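Local coordinates for putative prolyl-tRNA synthetase (Leishmania major, PDB 5XIL), which probably charges tRNA(Pro) with L-proline at the expense of ATP, as a class II aminoacyl-tRNA synthetase, at residues R196-E201 with G208-T213; T229-G234 with Q259-L264. All coordinates share one frame; numbering follows the deposited sequence.

Contact 1. Residues R196-E201 with G208-T213; sequences RGRKTE and GDYTTT
Gly197 and Thr213 pair across the beta hairpin of strands 195-198 and 210-218, in the antiparallel sheet of the class II synthetase catalytic domain. They form a hydrogen-bonded pair: Gly197 N donates to Thr213 O at 3.0 Å, and Thr213 N to Gly197 O at 2.9 Å. Arg198 and Thr212 follow as a non-hydrogen-bonded pair. Lys199 N then reaches Thr211 O at 2.8 Å, with 166° at the hydrogen. Beyond it the two segments separate and water takes over. One water donates to Lys199 O and accepts from Thr211 N. A second donates to Asp209 O; its leg to Glu201 OE2 is doubtful. Lys204 NZ forms a salt bridge with Glu201 and donates to Asp209 O.

The Lys199 chain turns at chi2 (-71°) and runs along the hairpin. Its CG lies beside Thr211 CG2 at 3.7 Å, the two side chains pointing the same way. Farther out it crosses Thr213 at about a right angle, with CE 3.9 Å from Thr213 OG1. The ammonium goes on to a salt bridge with Glu215, which also accepts a hydrogen bond from Thr213 OG1. On the Thr212 face, Arg198 CG in one of two conformers rests 3.4 Å from Thr211 O, and its CD touches Tyr210 CB.

The lysine methylenes thus pack on threonine carbons, while a carboxylate shared with Thr213 would balance the charge at the tip.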
loop_
_atom_site.group_PDB
_atom_site.type_symbol
_atom_site.label_atom_id
_atom_site.label_comp_id
_atom_site.label_asym_id
_atom_site.label_seq_id
_atom_site.Cartn_x
_atom_site.Cartn_y
_atom_site.Cartn_z
ATOM N N ARG A 196 6.411 -14.158 -22.044
ATOM C CA ARG A 196 4.985 -13.799 -22.189
ATOM C C ARG A 196 4.371 -14.777 -23.132
ATOM O O ARG A 196 4.894 -14.994 -24.228
ATOM C CB ARG A 196 4.881 -12.395 -22.802
ATOM C CG ARG A 196 5.463 -11.267 -21.965
ATOM C CD ARG A 196 5.846 -10.118 -22.896
ATOM N NE ARG A 196 6.286 -8.897 -22.221
ATOM C CZ ARG A 196 7.475 -8.676 -21.723
ATOM N NH1 ARG A 196 8.378 -9.605 -21.755
ATOM N NH2 ARG A 196 7.759 -7.456 -21.245
ATOM N N GLY A 197 3.206 -15.320 -22.771
ATOM C CA GLY A 197 2.516 -16.247 -23.693
ATOM C C GLY A 197 1.095 -16.546 -23.239
ATOM O O GLY A 197 0.567 -15.911 -22.321
ATOM N N ARG A 198 0.468 -17.477 -23.952
ATOM C CA ARG A 198 -0.877 -17.882 -23.669
ATOM C C ARG A 198 -0.882 -19.321 -23.187
ATOM O O ARG A 198 -0.187 -20.203 -23.731
ATOM C CB ARG A 198 -1.733 -17.786 -24.940
ATOM C CG ARG A 198 -3.211 -17.903 -24.673
ATOM C CD ARG A 198 -4.073 -17.955 -25.942
ATOM N NE ARG A 198 -3.529 -18.750 -27.041
ATOM C CZ ARG A 198 -2.888 -18.270 -28.107
ATOM N NH1 ARG A 198 -2.627 -16.967 -28.221
ATOM N NH2 ARG A 198 -2.455 -19.115 -29.045
ATOM N N LYS A 199 -1.681 -19.595 -22.180
ATOM C CA LYS A 199 -1.808 -20.927 -21.722
ATOM C C LYS A 199 -2.537 -21.781 -22.785
ATOM O O LYS A 199 -3.361 -21.259 -23.561
ATOM C CB LYS A 199 -2.540 -21.025 -20.397
ATOM C CG LYS A 199 -1.831 -20.395 -19.209
ATOM C CD LYS A 199 -0.620 -21.183 -18.794
ATOM C CE LYS A 199 -0.301 -20.859 -17.343
ATOM N NZ LYS A 199 0.963 -21.511 -16.922
ATOM N N THR A 200 -2.176 -23.056 -22.874
ATOM C CA THR A 200 -3.033 -23.984 -23.667
ATOM C C THR A 200 -4.437 -24.088 -23.075
ATOM O O THR A 200 -4.705 -23.784 -21.867
ATOM C CB THR A 200 -2.423 -25.407 -23.731
ATOM O OG1 THR A 200 -2.434 -25.974 -22.418
ATOM C CG2 THR A 200 -1.021 -25.369 -24.293
ATOM N N GLU A 201 -5.356 -24.617 -23.878
ATOM C CA GLU A 201 -6.706 -24.964 -23.350
ATOM C C GLU A 201 -6.660 -25.761 -22.077
ATOM O O GLU A 201 -7.392 -25.482 -21.111
ATOM C CB GLU A 201 -7.514 -25.733 -24.415
ATOM C CG GLU A 201 -8.100 -24.863 -25.485
ATOM C CD GLU A 201 -9.177 -23.913 -24.982
ATOM O OE1 GLU A 201 -10.080 -24.293 -24.209
ATOM O OE2 GLU A 201 -9.141 -22.757 -25.418
ATOM N N GLY A 208 -12.642 -19.471 -17.595
ATOM C CA GLY A 208 -12.457 -18.413 -18.577
ATOM C C GLY A 208 -12.347 -18.886 -20.005
ATOM O O GLY A 208 -12.410 -20.076 -20.274
ATOM N N ASP A 209 -12.186 -17.944 -20.927
ATOM C CA ASP A 209 -11.982 -18.258 -22.310
ATOM C C ASP A 209 -10.465 -18.500 -22.608
ATOM O O ASP A 209 -10.128 -19.428 -23.324
ATOM C CB ASP A 209 -12.494 -17.179 -23.215
ATOM C CG ASP A 209 -14.039 -17.250 -23.381
ATOM O OD1 ASP A 209 -14.626 -18.282 -23.008
ATOM O OD2 ASP A 209 -14.604 -16.273 -23.841
ATOM N N TYR A 210 -9.551 -17.655 -22.087
ATOM C CA TYR A 210 -8.132 -17.920 -22.283
ATOM C C TYR A 210 -7.361 -17.227 -21.169
ATOM O O TYR A 210 -7.868 -16.310 -20.553
ATOM C CB TYR A 210 -7.588 -17.537 -23.684
ATOM C CG TYR A 210 -7.671 -16.078 -24.072
ATOM C CD1 TYR A 210 -6.677 -15.156 -23.706
ATOM C CD2 TYR A 210 -8.795 -15.592 -24.738
ATOM C CE1 TYR A 210 -6.790 -13.830 -24.061
ATOM C CE2 TYR A 210 -8.888 -14.279 -25.131
ATOM C CZ TYR A 210 -7.923 -13.390 -24.750
ATOM O OH TYR A 210 -8.022 -12.065 -25.060
ATOM N N THR A 211 -6.179 -17.758 -20.895
ATOM C CA THR A 211 -5.325 -17.280 -19.820
ATOM C C THR A 211 -3.970 -16.892 -20.462
ATOM O O THR A 211 -3.417 -17.603 -21.288
ATOM C CB THR A 211 -5.153 -18.291 -18.710
ATOM O OG1 THR A 211 -6.350 -18.468 -17.970
ATOM C CG2 THR A 211 -4.065 -17.808 -17.772
ATOM N N THR A 212 -3.498 -15.691 -20.139
ATOM C CA THR A 212 -2.175 -15.246 -20.544
ATOM C C THR A 212 -1.273 -15.257 -19.296
ATOM O O THR A 212 -1.753 -15.142 -18.148
ATOM C CB THR A 212 -2.154 -13.845 -21.219
ATOM O OG1 THR A 212 -2.462 -12.826 -20.247
ATOM C CG2 THR A 212 -3.050 -13.749 -22.344
ATOM N N THR A 213 0.020 -15.411 -19.506
ATOM C CA THR A 213 0.948 -15.710 -18.411
ATOM C C THR A 213 2.354 -15.150 -18.709
ATOM O O THR A 213 2.722 -14.893 -19.872
ATOM C CB THR A 213 1.012 -17.234 -18.227
ATOM O OG1 THR A 213 1.826 -17.606 -17.109
ATOM C CG2 THR A 213 1.578 -17.921 -19.458
HETATM O O HOH W 1 -5.698 -20.096 -22.636
HETATM O O HOH W 2 -7.803 -21.066 -24.102
#

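Contact 2. Residues T229-G234 with Q259-L264; sequences TSHNLG and QNSWGL
His231 has CG anti to its carbonyl carbon (chi1 -52°), and Ser261 holds OG between its backbone N and carbonyl carbon (72°). Both groups rise on one face of the sheet, and the imidazole CD2 comes 3.6 Å from Ser261 OG. The ring approaches Ser261 O obliquely, and that oxygen also accepts a straight bond from His231 N at 2.7 Å. Leu233 comes in beside them, placing CD1 3.7 Å from the same serine OG. The far side of the imidazole is fixed by ND1, which is hydrogen-bonded to Thr211 OG1, and the ring of Phe205 meets it.

These strands, 223-234 and 253-265, are antiparallel neighbours in the sheet of the class II catalytic domain. Strand 156-165 flanks 253-265 on its other edge. Helix 168-189 packs on the face of Asn260 and Trp262, and Tyr116 of helix 111-122 touches Leu233, Gln259 and Ser261. The ladder ends in a classic beta bulge, where Leu233 and Gly234 both face Gln259. Leu233 N donates to Gln259 O at 2.8 Å. Gly234 has a positive phi (43°), which glycine adopts readily. Asn232 OD1 accepts from Gly234 N at 2.9 Å, in the carbonyl plane, which makes an Asx turn.

On the face toward helix 168-189, Ser230 OG packs 3.8 Å from Trp262 CB and is hydrogen-bonded to Val175 O. Asn260 CB presses against His231 O at 3.0 Å. Its amide lies at the edge of the indole, where OD1 takes a weak bond from Trp262 NE1, while ND2 is held by Glu174. At the other end, a water links Thr229 OG1 to Gly263 O.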
loop_
_atom_site.group_PDB
_atom_site.type_symbol
_atom_site.label_atom_id
_atom_site.label_comp_id
_atom_site.label_asym_id
_atom_site.label_seq_id
_atom_site.Cartn_x
_atom_site.Cartn_y
_atom_site.Cartn_z
ATOM N N THR A 229 -0.620 -14.291 -13.891
ATOM C CA THR A 229 -1.554 -14.585 -14.967
ATOM C C THR A 229 -2.585 -13.500 -15.074
ATOM O O THR A 229 -3.008 -12.855 -14.081
ATOM C CB THR A 229 -2.248 -16.003 -14.854
ATOM O OG1 THR A 229 -2.839 -16.076 -13.580
ATOM C CG2 THR A 229 -1.260 -17.218 -14.969
ATOM N N SER A 230 -3.060 -13.359 -16.310
ATOM C CA SER A 230 -4.137 -12.448 -16.645
ATOM C C SER A 230 -5.152 -13.190 -17.547
ATOM O O SER A 230 -4.757 -13.649 -18.642
ATOM C CB SER A 230 -3.549 -11.223 -17.387
ATOM O OG SER A 230 -4.563 -10.243 -17.708
ATOM N N HIS A 231 -6.427 -13.268 -17.095
ATOM C CA HIS A 231 -7.411 -14.186 -17.694
ATOM C C HIS A 231 -8.463 -13.337 -18.459
ATOM O O HIS A 231 -8.972 -12.393 -17.916
ATOM C CB HIS A 231 -8.144 -14.945 -16.593
ATOM C CG HIS A 231 -7.242 -15.597 -15.623
ATOM N ND1 HIS A 231 -6.437 -16.639 -15.972
ATOM C CD2 HIS A 231 -7.041 -15.378 -14.308
ATOM C CE1 HIS A 231 -5.767 -17.040 -14.915
ATOM N NE2 HIS A 231 -6.104 -16.272 -13.892
ATOM N N ASN A 232 -8.770 -13.704 -19.704
ATOM C CA ASN A 232 -9.957 -13.250 -20.384
ATOM C C ASN A 232 -11.092 -14.240 -20.077
ATOM O O ASN A 232 -11.040 -15.405 -20.504
ATOM C CB ASN A 232 -9.667 -13.140 -21.855
ATOM C CG ASN A 232 -10.788 -12.445 -22.576
ATOM O OD1 ASN A 232 -11.905 -12.609 -22.196
ATOM N ND2 ASN A 232 -10.482 -11.675 -23.607
ATOM N N LEU A 233 -12.046 -13.816 -19.242
ATOM C CA LEU A 233 -13.096 -14.650 -18.785
ATOM C C LEU A 233 -14.290 -14.627 -19.778
ATOM O O LEU A 233 -15.228 -15.296 -19.524
ATOM C CB LEU A 233 -13.615 -14.247 -17.396
ATOM C CG LEU A 233 -12.525 -14.057 -16.332
ATOM C CD1 LEU A 233 -13.045 -13.551 -15.041
ATOM C CD2 LEU A 233 -11.818 -15.379 -16.172
ATOM N N GLY A 234 -14.195 -13.913 -20.872
ATOM C CA GLY A 234 -15.334 -13.642 -21.773
ATOM C C GLY A 234 -16.637 -13.282 -21.094
ATOM O O GLY A 234 -16.690 -12.521 -20.126
ATOM N N GLN A 259 -15.615 -9.905 -19.149
ATOM C CA GLN A 259 -14.883 -9.804 -17.919
ATOM C C GLN A 259 -13.456 -10.382 -18.022
ATOM O O GLN A 259 -13.132 -11.237 -18.852
ATOM C CB GLN A 259 -15.662 -10.531 -16.805
ATOM C CG GLN A 259 -16.871 -9.756 -16.356
ATOM C CD GLN A 259 -17.678 -10.486 -15.339
ATOM O OE1 GLN A 259 -18.692 -11.134 -15.654
ATOM N NE2 GLN A 259 -17.207 -10.455 -14.120
ATOM N N ASN A 260 -12.605 -9.847 -17.177
ATOM C CA ASN A 260 -11.277 -10.384 -16.978
ATOM C C ASN A 260 -10.931 -10.366 -15.504
ATOM O O ASN A 260 -11.620 -9.753 -14.674
ATOM C CB ASN A 260 -10.243 -9.628 -17.816
ATOM C CG ASN A 260 -10.053 -8.145 -17.390
ATOM O OD1 ASN A 260 -9.993 -7.806 -16.218
ATOM N ND2 ASN A 260 -9.942 -7.279 -18.373
ATOM N N SER A 261 -9.898 -11.129 -15.173
ATOM C CA SER A 261 -9.355 -11.140 -13.858
ATOM C C SER A 261 -7.862 -11.429 -13.947
ATOM O O SER A 261 -7.391 -11.973 -14.907
ATOM C CB SER A 261 -10.076 -12.074 -12.883
ATOM O OG SER A 261 -9.803 -13.384 -13.191
ATOM N N TRP A 262 -7.145 -11.030 -12.916
ATOM C CA TRP A 262 -5.707 -11.034 -12.999
ATOM C C TRP A 262 -5.142 -10.928 -11.631
ATOM O O TRP A 262 -5.713 -10.227 -10.823
ATOM C CB TRP A 262 -5.242 -9.908 -13.941
ATOM C CG TRP A 262 -6.096 -8.641 -13.968
ATOM C CD1 TRP A 262 -7.209 -8.416 -14.757
ATOM C CD2 TRP A 262 -5.931 -7.449 -13.215
ATOM N NE1 TRP A 262 -7.747 -7.214 -14.503
ATOM C CE2 TRP A 262 -6.972 -6.563 -13.611
ATOM C CE3 TRP A 262 -4.953 -6.981 -12.326
ATOM C CZ2 TRP A 262 -7.090 -5.268 -13.118
ATOM C CZ3 TRP A 262 -5.092 -5.714 -11.817
ATOM C CH2 TRP A 262 -6.153 -4.865 -12.225
ATOM N N GLY A 263 -4.075 -11.675 -11.323
ATOM C CA GLY A 263 -3.452 -11.611 -10.044
ATOM C C GLY A 263 -1.927 -11.813 -10.102
ATOM O O GLY A 263 -1.420 -12.508 -10.968
ATOM N N LEU A 264 -1.252 -11.245 -9.112
ATOM C CA LEU A 264 0.204 -11.402 -8.907
ATOM C C LEU A 264 0.422 -11.424 -7.393
ATOM O O LEU A 264 -0.177 -10.594 -6.670
ATOM C CB LEU A 264 0.947 -10.237 -9.551
ATOM C CG LEU A 264 2.471 -10.215 -9.416
ATOM C CD1 LEU A 264 3.099 -9.653 -10.661
ATOM C CD2 LEU A 264 2.879 -9.350 -8.215
HETATM O O HOH W 3 -2.275 -15.061 -11.068
#

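Contact 2 is the more buried of the two. Contact 1 is partly buried, and its loop end is bridged by water. Strands 210-218 and 223-234 are sheet neighbours, so the contacts stand side by side with centres about 9 Å apart. Besides the threonine-histidine bond, they meet through Asp209 N and Asn232 O, 2.8 Å apart. Asp209 and Tyr210 both face Asn232 in a second classic bulge. Helix 168-189 packs against both. Salt bridges mark contact 1, within the hairpin for Lys199 and to helix 168-189 for Arg196; contact 2 is held by its backbone ladder, with amide, hydroxyl and ring groups on its faces.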